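Local coordinates for protein transcriptional regulator (LacI family) (Clostridium acetobutylicum ATCC 824, PDB 3G85) that probably binds cis-regulatory DNA and regulates transcription as a member of the LacI family, at residues A[115-120]-A[239-244]; A[121-126]-A[156-161]; A[202-207]-A[218-223]. All coordinates share one frame; numbering follows the deposited sequence.

How the contacts relate
All three contacts belong to the lobe built round the sheet that holds strands 219-224 and 239-242, one of the two lobes of a periplasmic binding protein-like fold. Helix 111-124 serves contacts 1 and 2, whose centres lie 14 Å apart; contact 2 sits at its C-terminal end. Contact 3 takes the strand next to that of contact 1, again with centres 14 Å apart, and Val241 N lies 3.0 Å from Ala222 O in a probable hydrogen bond between them. Contacts 2 and 3, with centres 17 Å apart, are tied by a salt bridge, Lys125 NZ to Glu219 OE2 at 2.7 Å. Val221 meets both Ala118 and Phe122, bringing the three together.

Contact 1 (A[115-120]-A[239-244]); sequences GEKASL and TIVDIP
Helix 111-124 packs on strand 239-242 with the backbones nearest at Ala118 and Val241, whose CA atoms are 6.8 Å apart. Val241 points at the helix and touches it with both of its methyls. With chi1 at -168°, CG1 is anti to the backbone N and CG2 lies beside that N, which gives each methyl a helix residue of its own. CG2 rests on Ala118, 4.1 Å from its backbone N and 4.2 Å from its CB. CG1 instead faces the aliphatic part of Lys117, 4.3 Å from CD. The lysine is stretched out along most of its length, which carries its ammonium past the valine; NZ forms a salt bridge with Asp273 and a hydrogen bond to Gly274 O. Val221 on the neighbouring strand also meets Ala118 and Val241. In the fold, the helix opens this lobe just after strand 105-109 of the other one, and strand 239-242 runs out through Pro244, the N-cap of helix 245-260, on the way back. What joins the two segments is purely van der Waals contact: a small alanine lets the backbone come close, while the ammonium of Lys117 is paired with Asp273, beyond the valine, and its methylenes are left to pack on Val241.

Contact 2 (A[121-126]-A[156-161]); sequences LFAKKR and NGIKIS
Ala123 O accepts a hydrogen bond from Arg126 N at 3.0 Å at the C-terminal end of helix 111-124, which closes in a Schellman motif, and the CB of the same alanine faces the loop 156-161. Arg126 turns the chain with a positive phi of 61°, while Lys125 N adds only weak bonds back into the last turn, to the carbonyls of Leu121 and Phe122. Against this helix end lies the loop that leaves helix 140-155 and leads to strand 165-167, so the contact joins two neighbouring helices of the periplasmic binding protein-like lobe at their C-terminal ends. Two residues of the loop do the touching. Asn156, the first to depart from helical geometry, sets its CB 3.9 Å from Ala123 CB, the two CB atoms facing each other. After the turn at Gly157, Ile158 reaches in with its longer branch. CG1 stands beside the backbone N and the chain then runs on extended, chi2 171°, which pushes CD1 out onto the backbone and CB atoms of the helix. There the methyl lies 3.8 Å from Phe122 CB and 4.0 Å from Ala123 CB. The ring of Phe122 leads off in another direction, down to Val221 of strand 219-224, so the loop meets the root of this side chain and the sheet meets its ring. Ile158 also packs on Cys153 of helix 140-155 and on Ala130 in a loop. The tightest approach is by Ile158 CD1 itself, 3.5 Å from the backbone N of Ala123.

Contact 3 (A[202-207]-A[218-223]); sequences GVISVL and IEIVAI
Ile220 projects from strand 219-224 toward helix 197-209, the two being the last elements of a beta-alpha-beta unit that starts at strand 191-194. Over the short segments, helix and strand run nearly antiparallel, at 162°, with their axes 11.0 Å apart. Following the side chain outward, CB and CG1 serve as a stalk; CG2, anti to the backbone N, makes none of the close contacts with the helix segment, which fall to CD1. CG1 stands beside the backbone N (chi1 -58°) and chi2 of 166° keeps the branch extended, so that CD1 is carried straight out to the helix. This one methyl meets three residues. It lies 3.5 Å from Ile204 CG1 and 3.9 Å from Ile204 CD1, the two isoleucines crossing at a slant. Val203 slides past in the opposite direction, its CG1 4.1 Å from Ile220 CD1, and Leu207 comes end on, with CD1 at 4.0 Å from the same methyl. Ile204 also packs on Ile214, Pro236 and Val238, and Leu192 of strand 191-194 on Val203 and Ile218. One turn further along the helix from Val203, Leu207 uses its other branch on Ile218, just before the strand, crossing it at about a right angle with Leu207 CD2 4.1 Å from Ile218 CD1.

Contact 1 (A[115-120]-A[239-244])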
ATOM      1  N   GLY A 115       3.810  -0.564  10.133  1.00 22.40           N
ATOM      2  CA  GLY A 115       5.129   0.010  10.477  1.00 24.40           C
ATOM      3  C   GLY A 115       5.617  -0.520  11.813  1.00 24.67           C
ATOM      4  O   GLY A 115       6.792  -0.887  11.998  1.00 24.51           O
ATOM      5  N   GLU A 116       4.701  -0.540  12.772  1.00 25.68           N
ATOM      6  CA  GLU A 116       5.002  -1.098  14.082  1.00 26.02           C
ATOM      7  C   GLU A 116       5.523  -2.538  14.028  1.00 25.75           C
ATOM      8  O   GLU A 116       6.517  -2.854  14.680  1.00 25.12           O
ATOM      9  CB  GLU A 116       3.763  -0.984  14.963  1.00 25.91           C
ATOM     10  CG  GLU A 116       3.916  -1.477  16.398  1.00 27.06           C
ATOM     11  CD  GLU A 116       2.625  -1.256  17.180  1.00 30.30           C
ATOM     12  OE1 GLU A 116       1.577  -1.810  16.782  1.00 34.08           O
ATOM     13  OE2 GLU A 116       2.661  -0.508  18.179  1.00 36.36           O
ATOM     14  N   LYS A 117       4.873  -3.431  13.274  1.00 24.15           N
ATOM     15  CA  LYS A 117       5.389  -4.792  13.139  1.00 24.16           C
ATOM     16  C   LYS A 117       6.808  -4.838  12.571  1.00 23.94           C
ATOM     17  O   LYS A 117       7.583  -5.700  12.973  1.00 23.23           O
ATOM     18  CB  LYS A 117       4.492  -5.667  12.242  1.00 24.32           C
ATOM     19  CG  LYS A 117       3.074  -5.885  12.731  1.00 26.86           C
ATOM     20  CD  LYS A 117       2.342  -6.924  11.845  1.00 25.03           C
ATOM     21  CE  LYS A 117       0.832  -6.816  12.109  1.00 26.50           C
ATOM     22  NZ  LYS A 117       0.044  -7.811  11.332  1.00 25.06           N
ATOM     23  N   ALA A 118       7.121  -3.978  11.591  1.00 22.95           N
ATOM     24  CA  ALA A 118       8.478  -3.959  11.015  1.00 24.83           C
ATOM     25  C   ALA A 118       9.479  -3.566  12.109  1.00 25.24           C
ATOM     26  O   ALA A 118      10.499  -4.233  12.297  1.00 26.56           O
ATOM     27  CB  ALA A 118       8.551  -3.008   9.840  1.00 23.54           C
ATOM     28  N   SER A 119       9.150  -2.520  12.858  1.00 26.15           N
ATOM     29  CA  SER A 119       9.989  -2.096  13.984  1.00 27.56           C
ATOM     30  C   SER A 119      10.183  -3.159  15.056  1.00 27.68           C
ATOM     31  O   SER A 119      11.318  -3.403  15.496  1.00 27.73           O
ATOM     32  CB  SER A 119       9.446  -0.832  14.624  1.00 28.05           C
ATOM     33  OG  SER A 119      10.346  -0.447  15.659  1.00 27.85           O
ATOM     34  N   LEU A 120       9.088  -3.795  15.475  1.00 28.06           N
ATOM     35  CA  LEU A 120       9.163  -4.836  16.509  1.00 28.48           C
ATOM     36  C   LEU A 120       9.973  -6.051  16.084  1.00 29.14           C
ATOM     37  O   LEU A 120      10.554  -6.732  16.929  1.00 29.89           O
ATOM     38  CB  LEU A 120       7.756  -5.224  17.021  1.00 28.18           C
ATOM     39  CG  LEU A 120       7.026  -4.082  17.758  1.00 29.81           C
ATOM     40  CD1 LEU A 120       5.564  -4.416  18.085  1.00 28.61           C
ATOM     41  CD2 LEU A 120       7.777  -3.595  19.021  1.00 30.69           C
ATOM     42  N   THR A 239      11.736 -10.319   3.855  1.00 22.77           N
ATOM     43  CA  THR A 239      10.628 -10.250   4.790  1.00 23.02           C
ATOM     44  C   THR A 239       9.784  -9.021   4.532  1.00 21.82           C
ATOM     45  O   THR A 239      10.312  -7.926   4.345  1.00 22.13           O
ATOM     46  CB  THR A 239      11.131 -10.252   6.235  1.00 22.72           C
ATOM     47  OG1 THR A 239      11.604 -11.572   6.519  1.00 25.24           O
ATOM     48  CG2 THR A 239       9.995  -9.866   7.216  1.00 23.96           C
ATOM     49  N   ILE A 240       8.479  -9.225   4.502  1.00 21.12           N
ATOM     50  CA  ILE A 240       7.551  -8.127   4.261  1.00 20.78           C
ATOM     51  C   ILE A 240       6.406  -8.002   5.264  1.00 20.90           C
ATOM     52  O   ILE A 240       6.001  -8.967   5.926  1.00 22.52           O
ATOM     53  CB  ILE A 240       6.900  -8.219   2.854  1.00 20.18           C
ATOM     54  CG1 ILE A 240       5.979  -9.477   2.769  1.00 20.24           C
ATOM     55  CG2 ILE A 240       7.957  -8.186   1.736  1.00 21.90           C
ATOM     56  CD1 ILE A 240       5.191  -9.573   1.418  1.00 20.65           C
ATOM     57  N   VAL A 241       5.882  -6.790   5.356  1.00 20.90           N
ATOM     58  CA  VAL A 241       4.607  -6.557   5.999  1.00 20.90           C
ATOM     59  C   VAL A 241       3.670  -6.200   4.821  1.00 21.20           C
ATOM     60  O   VAL A 241       3.871  -5.197   4.121  1.00 20.80           O
ATOM     61  CB  VAL A 241       4.643  -5.453   7.079  1.00 20.09           C
ATOM     62  CG1 VAL A 241       3.315  -5.531   7.861  1.00 20.88           C
ATOM     63  CG2 VAL A 241       5.867  -5.665   8.025  1.00 21.93           C
ATOM     64  N   ASP A 242       2.721  -7.082   4.546  1.00 21.44           N
ATOM     65  CA  ASP A 242       2.022  -7.043   3.263  1.00 20.73           C
ATOM     66  C   ASP A 242       0.742  -6.268   3.365  1.00 20.60           C
ATOM     67  O   ASP A 242       0.005  -6.379   4.359  1.00 20.47           O
ATOM     68  CB  ASP A 242       1.723  -8.472   2.766  1.00 21.65           C
ATOM     69  CG  ASP A 242       1.225  -8.507   1.336  1.00 22.13           C
ATOM     70  OD1 ASP A 242       1.827  -7.839   0.464  1.00 21.56           O
ATOM     71  OD2 ASP A 242       0.222  -9.224   1.067  1.00 24.08           O
ATOM     72  N   ILE A 243       0.477  -5.467   2.345  1.00 19.90           N
ATOM     73  CA  ILE A 243      -0.853  -4.882   2.198  1.00 19.93           C
ATOM     74  C   ILE A 243      -1.659  -5.955   1.436  1.00 19.08           C
ATOM     75  O   ILE A 243      -1.357  -6.207   0.303  1.00 18.03           O
ATOM     76  CB  ILE A 243      -0.835  -3.630   1.357  1.00 20.84           C
ATOM     77  CG1 ILE A 243       0.127  -2.594   1.926  1.00 19.75           C
ATOM     78  CG2 ILE A 243      -2.241  -3.007   1.325  1.00 19.50           C
ATOM     79  CD1 ILE A 243       0.149  -1.283   1.109  1.00 22.49           C
ATOM     80  N   PRO A 244      -2.687  -6.551   2.065  1.00 18.77           N
ATOM     81  CA  PRO A 244      -3.441  -7.695   1.493  1.00 19.33           C
ATOM     82  C   PRO A 244      -4.445  -7.249   0.419  1.00 19.21           C
ATOM     83  O   PRO A 244      -5.679  -7.365   0.576  1.00 18.16           O
ATOM     84  CB  PRO A 244      -4.083  -8.346   2.724  1.00 18.26           C
ATOM     85  CG  PRO A 244      -4.314  -7.121   3.701  1.00 18.81           C
ATOM     86  CD  PRO A 244      -3.179  -6.135   3.400  1.00 19.31           C
TER

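Contact 2 (A[121-126]-A[156-161])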
ATOM      1  N   LEU A 121      10.028  -6.342  14.783  1.00 28.67           N
ATOM      2  CA  LEU A 121      10.878  -7.434  14.311  1.00 28.76           C
ATOM      3  C   LEU A 121      12.347  -7.076  14.591  1.00 29.21           C
ATOM      4  O   LEU A 121      13.140  -7.922  15.044  1.00 30.00           O
ATOM      5  CB  LEU A 121      10.659  -7.695  12.800  1.00 28.77           C
ATOM      6  CG  LEU A 121      11.430  -8.866  12.157  1.00 29.14           C
ATOM      7  CD1 LEU A 121      10.794  -9.379  10.911  1.00 27.99           C
ATOM      8  CD2 LEU A 121      12.877  -8.516  11.848  1.00 32.67           C
ATOM      9  N   PHE A 122      12.714  -5.833  14.293  1.00 29.63           N
ATOM     10  CA  PHE A 122      14.071  -5.343  14.580  1.00 29.95           C
ATOM     11  C   PHE A 122      14.328  -5.296  16.102  1.00 31.59           C
ATOM     12  O   PHE A 122      15.417  -5.676  16.558  1.00 31.77           O
ATOM     13  CB  PHE A 122      14.290  -3.947  13.977  1.00 29.02           C
ATOM     14  CG  PHE A 122      14.332  -3.935  12.444  1.00 28.75           C
ATOM     15  CD1 PHE A 122      14.910  -4.994  11.745  1.00 28.43           C
ATOM     16  CD2 PHE A 122      13.808  -2.858  11.721  1.00 27.64           C
ATOM     17  CE1 PHE A 122      14.959  -4.990  10.333  1.00 28.54           C
ATOM     18  CE2 PHE A 122      13.886  -2.836  10.317  1.00 29.37           C
ATOM     19  CZ  PHE A 122      14.473  -3.910   9.635  1.00 27.64           C
ATOM     20  N   ALA A 123      13.334  -4.809  16.858  1.00 32.73           N
ATOM     21  CA  ALA A 123      13.430  -4.707  18.337  1.00 34.12           C
ATOM     22  C   ALA A 123      13.665  -6.068  18.961  1.00 36.11           C
ATOM     23  O   ALA A 123      14.465  -6.203  19.899  1.00 37.12           O
ATOM     24  CB  ALA A 123      12.191  -4.099  18.906  1.00 33.81           C
ATOM     25  N   LYS A 124      12.955  -7.063  18.432  1.00 37.29           N
ATOM     26  CA  LYS A 124      13.006  -8.439  18.882  1.00 38.70           C
ATOM     27  C   LYS A 124      14.359  -9.038  18.616  1.00 39.22           C
ATOM     28  O   LYS A 124      14.758  -9.947  19.325  1.00 39.60           O
ATOM     29  CB  LYS A 124      11.964  -9.250  18.132  1.00 39.27           C
ATOM     30  CG  LYS A 124      11.472 -10.480  18.814  1.00 42.03           C
ATOM     31  CD  LYS A 124      10.044 -10.760  18.327  1.00 47.04           C
ATOM     32  CE  LYS A 124       9.094  -9.648  18.811  1.00 48.92           C
ATOM     33  NZ  LYS A 124       7.761  -9.650  18.113  1.00 51.80           N
ATOM     34  N   LYS A 125      15.051  -8.550  17.579  1.00 39.29           N
ATOM     35  CA  LYS A 125      16.422  -8.990  17.248  1.00 39.70           C
ATOM     36  C   LYS A 125      17.506  -8.113  17.894  1.00 39.23           C
ATOM     37  O   LYS A 125      18.693  -8.333  17.684  1.00 38.82           O
ATOM     38  CB  LYS A 125      16.621  -9.031  15.725  1.00 40.05           C
ATOM     39  CG  LYS A 125      15.611  -9.932  15.056  1.00 41.88           C
ATOM     40  CD  LYS A 125      15.953 -10.270  13.637  1.00 46.49           C
ATOM     41  CE  LYS A 125      14.896 -11.230  13.056  1.00 47.77           C
ATOM     42  NZ  LYS A 125      15.481 -12.021  11.942  1.00 49.18           N
ATOM     43  N   ARG A 126      17.063  -7.133  18.679  1.00 38.84           N
ATOM     44  CA  ARG A 126      17.922  -6.230  19.467  1.00 39.36           C
ATOM     45  C   ARG A 126      18.876  -5.387  18.636  1.00 38.56           C
ATOM     46  O   ARG A 126      19.995  -5.065  19.072  1.00 38.06           O
ATOM     47  CB  ARG A 126      18.672  -6.987  20.574  1.00 39.71           C
ATOM     48  CG  ARG A 126      17.755  -7.661  21.581  1.00 42.28           C
ATOM     49  CD  ARG A 126      18.503  -8.696  22.402  1.00 45.90           C
ATOM     50  NE  ARG A 126      19.495  -8.106  23.300  1.00 48.70           N
ATOM     51  CZ  ARG A 126      19.220  -7.296  24.326  1.00 51.92           C
ATOM     52  NH1 ARG A 126      17.956  -6.933  24.618  1.00 52.86           N
ATOM     53  NH2 ARG A 126      20.223  -6.842  25.074  1.00 50.89           N
ATOM     54  N   ASN A 156      11.348   1.607  21.398  1.00 35.14           N
ATOM     55  CA  ASN A 156      12.075   0.377  21.693  1.00 35.44           C
ATOM     56  C   ASN A 156      13.601   0.490  21.661  1.00 35.52           C
ATOM     57  O   ASN A 156      14.299  -0.525  21.543  1.00 36.42           O
ATOM     58  CB  ASN A 156      11.617  -0.762  20.772  1.00 35.81           C
ATOM     59  CG  ASN A 156      10.194  -1.211  21.053  1.00 35.79           C
ATOM     60  OD1 ASN A 156       9.228  -0.605  20.582  1.00 35.21           O
ATOM     61  ND2 ASN A 156      10.063  -2.279  21.817  1.00 34.56           N
ATOM     62  N   GLY A 157      14.101   1.711  21.726  1.00 35.72           N
ATOM     63  CA  GLY A 157      15.540   1.953  21.803  1.00 36.55           C
ATOM     64  C   GLY A 157      16.293   1.698  20.515  1.00 36.89           C
ATOM     65  O   GLY A 157      17.487   1.350  20.537  1.00 37.80           O
ATOM     66  N   ILE A 158      15.607   1.848  19.383  1.00 35.97           N
ATOM     67  CA  ILE A 158      16.263   1.769  18.071  1.00 34.73           C
ATOM     68  C   ILE A 158      16.434   3.191  17.544  1.00 34.85           C
ATOM     69  O   ILE A 158      15.436   3.892  17.297  1.00 33.90           O
ATOM     70  CB  ILE A 158      15.449   0.903  17.069  1.00 34.92           C
ATOM     71  CG1 ILE A 158      15.237  -0.517  17.622  1.00 34.25           C
ATOM     72  CG2 ILE A 158      16.141   0.878  15.702  1.00 33.83           C
ATOM     73  CD1 ILE A 158      14.257  -1.384  16.802  1.00 34.82           C
ATOM     74  N   LYS A 159      17.684   3.638  17.400  1.00 35.22           N
ATOM     75  CA  LYS A 159      17.953   5.000  16.915  1.00 36.90           C
ATOM     76  C   LYS A 159      17.681   5.087  15.412  1.00 35.66           C
ATOM     77  O   LYS A 159      18.125   4.239  14.673  1.00 35.72           O
ATOM     78  CB  LYS A 159      19.413   5.413  17.194  1.00 37.00           C
ATOM     79  CG  LYS A 159      19.726   6.881  16.835  1.00 40.86           C
ATOM     80  CD  LYS A 159      21.228   7.245  16.993  1.00 40.38           C
ATOM     81  CE  LYS A 159      21.484   8.723  16.587  1.00 43.16           C
ATOM     82  NZ  LYS A 159      22.948   9.049  16.327  1.00 45.87           N
ATOM     83  N   ILE A 160      16.939   6.096  14.976  1.00 35.40           N
ATOM     84  CA  ILE A 160      16.879   6.422  13.559  1.00 36.61           C
ATOM     85  C   ILE A 160      17.288   7.861  13.377  1.00 37.55           C
ATOM     86  O   ILE A 160      16.447   8.766  13.471  1.00 38.56           O
ATOM     87  CB  ILE A 160      15.473   6.283  12.883  1.00 36.56           C
ATOM     88  CG1 ILE A 160      14.640   5.156  13.483  1.00 37.12           C
ATOM     89  CG2 ILE A 160      15.620   6.155  11.348  1.00 35.24           C
ATOM     90  CD1 ILE A 160      15.157   3.808  13.100  1.00 39.46           C
ATOM     91  N   SER A 161      18.566   8.053  13.072  1.00 38.10           N
ATOM     92  CA  SER A 161      19.106   9.363  12.724  1.00 38.53           C
ATOM     93  C   SER A 161      18.415   9.895  11.473  1.00 39.15           C
ATOM     94  O   SER A 161      18.168   9.145  10.523  1.00 38.36           O
ATOM     95  CB  SER A 161      20.615   9.253  12.514  1.00 38.49           C
ATOM     96  OG  SER A 161      21.198   8.441  13.541  1.00 39.57           O
TER

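Contact 3 (A[202-207]-A[218-223])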
ATOM      1  N   GLY A 202      15.509  -3.388  -5.483  1.00 20.22           N
ATOM      2  CA  GLY A 202      16.624  -2.596  -6.011  1.00 21.20           C
ATOM      3  C   GLY A 202      17.797  -2.552  -5.029  1.00 21.59           C
ATOM      4  O   GLY A 202      18.971  -2.651  -5.430  1.00 22.28           O
ATOM      5  N   VAL A 203      17.475  -2.367  -3.753  1.00 21.34           N
ATOM      6  CA  VAL A 203      18.499  -2.356  -2.685  1.00 21.76           C
ATOM      7  C   VAL A 203      19.309  -3.660  -2.666  1.00 21.35           C
ATOM      8  O   VAL A 203      20.539  -3.656  -2.670  1.00 21.31           O
ATOM      9  CB  VAL A 203      17.889  -2.099  -1.319  1.00 22.01           C
ATOM     10  CG1 VAL A 203      18.952  -2.403  -0.200  1.00 22.45           C
ATOM     11  CG2 VAL A 203      17.297  -0.672  -1.224  1.00 22.09           C
ATOM     12  N   ILE A 204      18.619  -4.787  -2.696  1.00 21.42           N
ATOM     13  CA  ILE A 204      19.281  -6.079  -2.670  1.00 22.98           C
ATOM     14  C   ILE A 204      20.141  -6.276  -3.927  1.00 23.57           C
ATOM     15  O   ILE A 204      21.210  -6.920  -3.829  1.00 23.19           O
ATOM     16  CB  ILE A 204      18.237  -7.197  -2.474  1.00 24.93           C
ATOM     17  CG1 ILE A 204      17.775  -7.193  -1.032  1.00 24.87           C
ATOM     18  CG2 ILE A 204      18.774  -8.563  -2.831  1.00 30.01           C
ATOM     19  CD1 ILE A 204      16.358  -7.696  -0.929  1.00 32.97           C
ATOM     20  N   SER A 205      19.720  -5.707  -5.070  1.00 22.11           N
ATOM     21  CA  SER A 205      20.518  -5.753  -6.304  1.00 25.18           C
ATOM     22  C   SER A 205      21.938  -5.218  -5.991  1.00 25.56           C
ATOM     23  O   SER A 205      22.961  -5.846  -6.308  1.00 25.68           O
ATOM     24  CB  SER A 205      19.858  -4.913  -7.413  1.00 24.14           C
ATOM     25  OG  SER A 205      20.626  -4.849  -8.602  1.00 29.62           O
ATOM     26  N   VAL A 206      21.969  -4.062  -5.344  1.00 26.52           N
ATOM     27  CA  VAL A 206      23.234  -3.375  -5.041  1.00 28.13           C
ATOM     28  C   VAL A 206      24.007  -4.118  -3.943  1.00 28.40           C
ATOM     29  O   VAL A 206      25.211  -4.367  -4.086  1.00 29.99           O
ATOM     30  CB  VAL A 206      22.985  -1.908  -4.661  1.00 27.45           C
ATOM     31  CG1 VAL A 206      24.293  -1.237  -4.170  1.00 28.76           C
ATOM     32  CG2 VAL A 206      22.434  -1.155  -5.838  1.00 28.32           C
ATOM     33  N   LEU A 207      23.333  -4.481  -2.855  1.00 28.44           N
ATOM     34  CA  LEU A 207      23.981  -5.216  -1.766  1.00 29.67           C
ATOM     35  C   LEU A 207      24.590  -6.538  -2.235  1.00 31.14           C
ATOM     36  O   LEU A 207      25.665  -6.942  -1.745  1.00 31.74           O
ATOM     37  CB  LEU A 207      23.011  -5.476  -0.607  1.00 28.95           C
ATOM     38  CG  LEU A 207      22.291  -4.325   0.092  1.00 28.01           C
ATOM     39  CD1 LEU A 207      21.561  -4.885   1.291  1.00 28.64           C
ATOM     40  CD2 LEU A 207      23.215  -3.184   0.510  1.00 29.73           C
ATOM     41  N   ILE A 218      23.271  -6.523   6.869  1.00 38.15           N
ATOM     42  CA  ILE A 218      22.065  -5.674   6.818  1.00 36.03           C
ATOM     43  C   ILE A 218      20.822  -6.551   6.762  1.00 34.57           C
ATOM     44  O   ILE A 218      20.753  -7.486   5.945  1.00 34.80           O
ATOM     45  CB  ILE A 218      22.054  -4.704   5.593  1.00 36.32           C
ATOM     46  CG1 ILE A 218      23.212  -3.710   5.684  1.00 36.33           C
ATOM     47  CG2 ILE A 218      20.712  -3.920   5.508  1.00 35.62           C
ATOM     48  CD1 ILE A 218      23.260  -2.704   4.574  1.00 36.97           C
ATOM     49  N   GLU A 219      19.844  -6.263   7.622  1.00 32.57           N
ATOM     50  CA  GLU A 219      18.565  -6.979   7.569  1.00 30.44           C
ATOM     51  C   GLU A 219      17.464  -6.043   7.049  1.00 29.34           C
ATOM     52  O   GLU A 219      17.383  -4.907   7.465  1.00 27.32           O
ATOM     53  CB  GLU A 219      18.192  -7.539   8.931  1.00 30.69           C
ATOM     54  CG  GLU A 219      17.140  -8.612   8.806  1.00 35.65           C
ATOM     55  CD  GLU A 219      16.935  -9.435  10.063  1.00 41.97           C
ATOM     56  OE1 GLU A 219      17.861  -9.529  10.915  1.00 44.44           O
ATOM     57  OE2 GLU A 219      15.823  -9.987  10.194  1.00 44.76           O
ATOM     58  N   ILE A 220      16.642  -6.525   6.120  1.00 27.25           N
ATOM     59  CA  ILE A 220      15.646  -5.654   5.478  1.00 26.70           C
ATOM     60  C   ILE A 220      14.238  -6.107   5.818  1.00 24.76           C
ATOM     61  O   ILE A 220      13.964  -7.295   5.860  1.00 25.70           O
ATOM     62  CB  ILE A 220      15.808  -5.691   3.927  1.00 27.11           C
ATOM     63  CG1 ILE A 220      17.228  -5.263   3.554  1.00 29.10           C
ATOM     64  CG2 ILE A 220      14.711  -4.804   3.248  1.00 25.57           C
ATOM     65  CD1 ILE A 220      17.665  -5.571   2.081  1.00 27.59           C
ATOM     66  N   VAL A 221      13.346  -5.158   6.040  1.00 23.14           N
ATOM     67  CA  VAL A 221      11.907  -5.434   6.088  1.00 22.96           C
ATOM     68  C   VAL A 221      11.300  -4.417   5.144  1.00 22.36           C
ATOM     69  O   VAL A 221      11.685  -3.250   5.151  1.00 22.81           O
ATOM     70  CB  VAL A 221      11.279  -5.262   7.477  1.00 22.68           C
ATOM     71  CG1 VAL A 221       9.727  -5.433   7.416  1.00 23.18           C
ATOM     72  CG2 VAL A 221      11.868  -6.311   8.433  1.00 23.85           C
ATOM     73  N   ALA A 222      10.386  -4.865   4.297  1.00 21.31           N
ATOM     74  CA  ALA A 222       9.791  -3.941   3.331  1.00 19.77           C
ATOM     75  C   ALA A 222       8.289  -4.018   3.434  1.00 19.94           C
ATOM     76  O   ALA A 222       7.752  -5.031   3.830  1.00 21.69           O
ATOM     77  CB  ALA A 222      10.210  -4.307   1.938  1.00 19.95           C
ATOM     78  N   ILE A 223       7.613  -2.943   3.044  1.00 20.70           N
ATOM     79  CA  ILE A 223       6.147  -2.956   2.916  1.00 18.87           C
ATOM     80  C   ILE A 223       5.796  -3.606   1.571  1.00 19.18           C
ATOM     81  O   ILE A 223       6.303  -3.197   0.519  1.00 18.10           O
ATOM     82  CB  ILE A 223       5.550  -1.533   2.988  1.00 19.08           C
ATOM     83  CG1 ILE A 223       5.860  -0.859   4.348  1.00 18.22           C
ATOM     84  CG2 ILE A 223       4.027  -1.549   2.657  1.00 17.62           C
ATOM     85  CD1 ILE A 223       5.174  -1.578   5.543  1.00 17.34           C
TER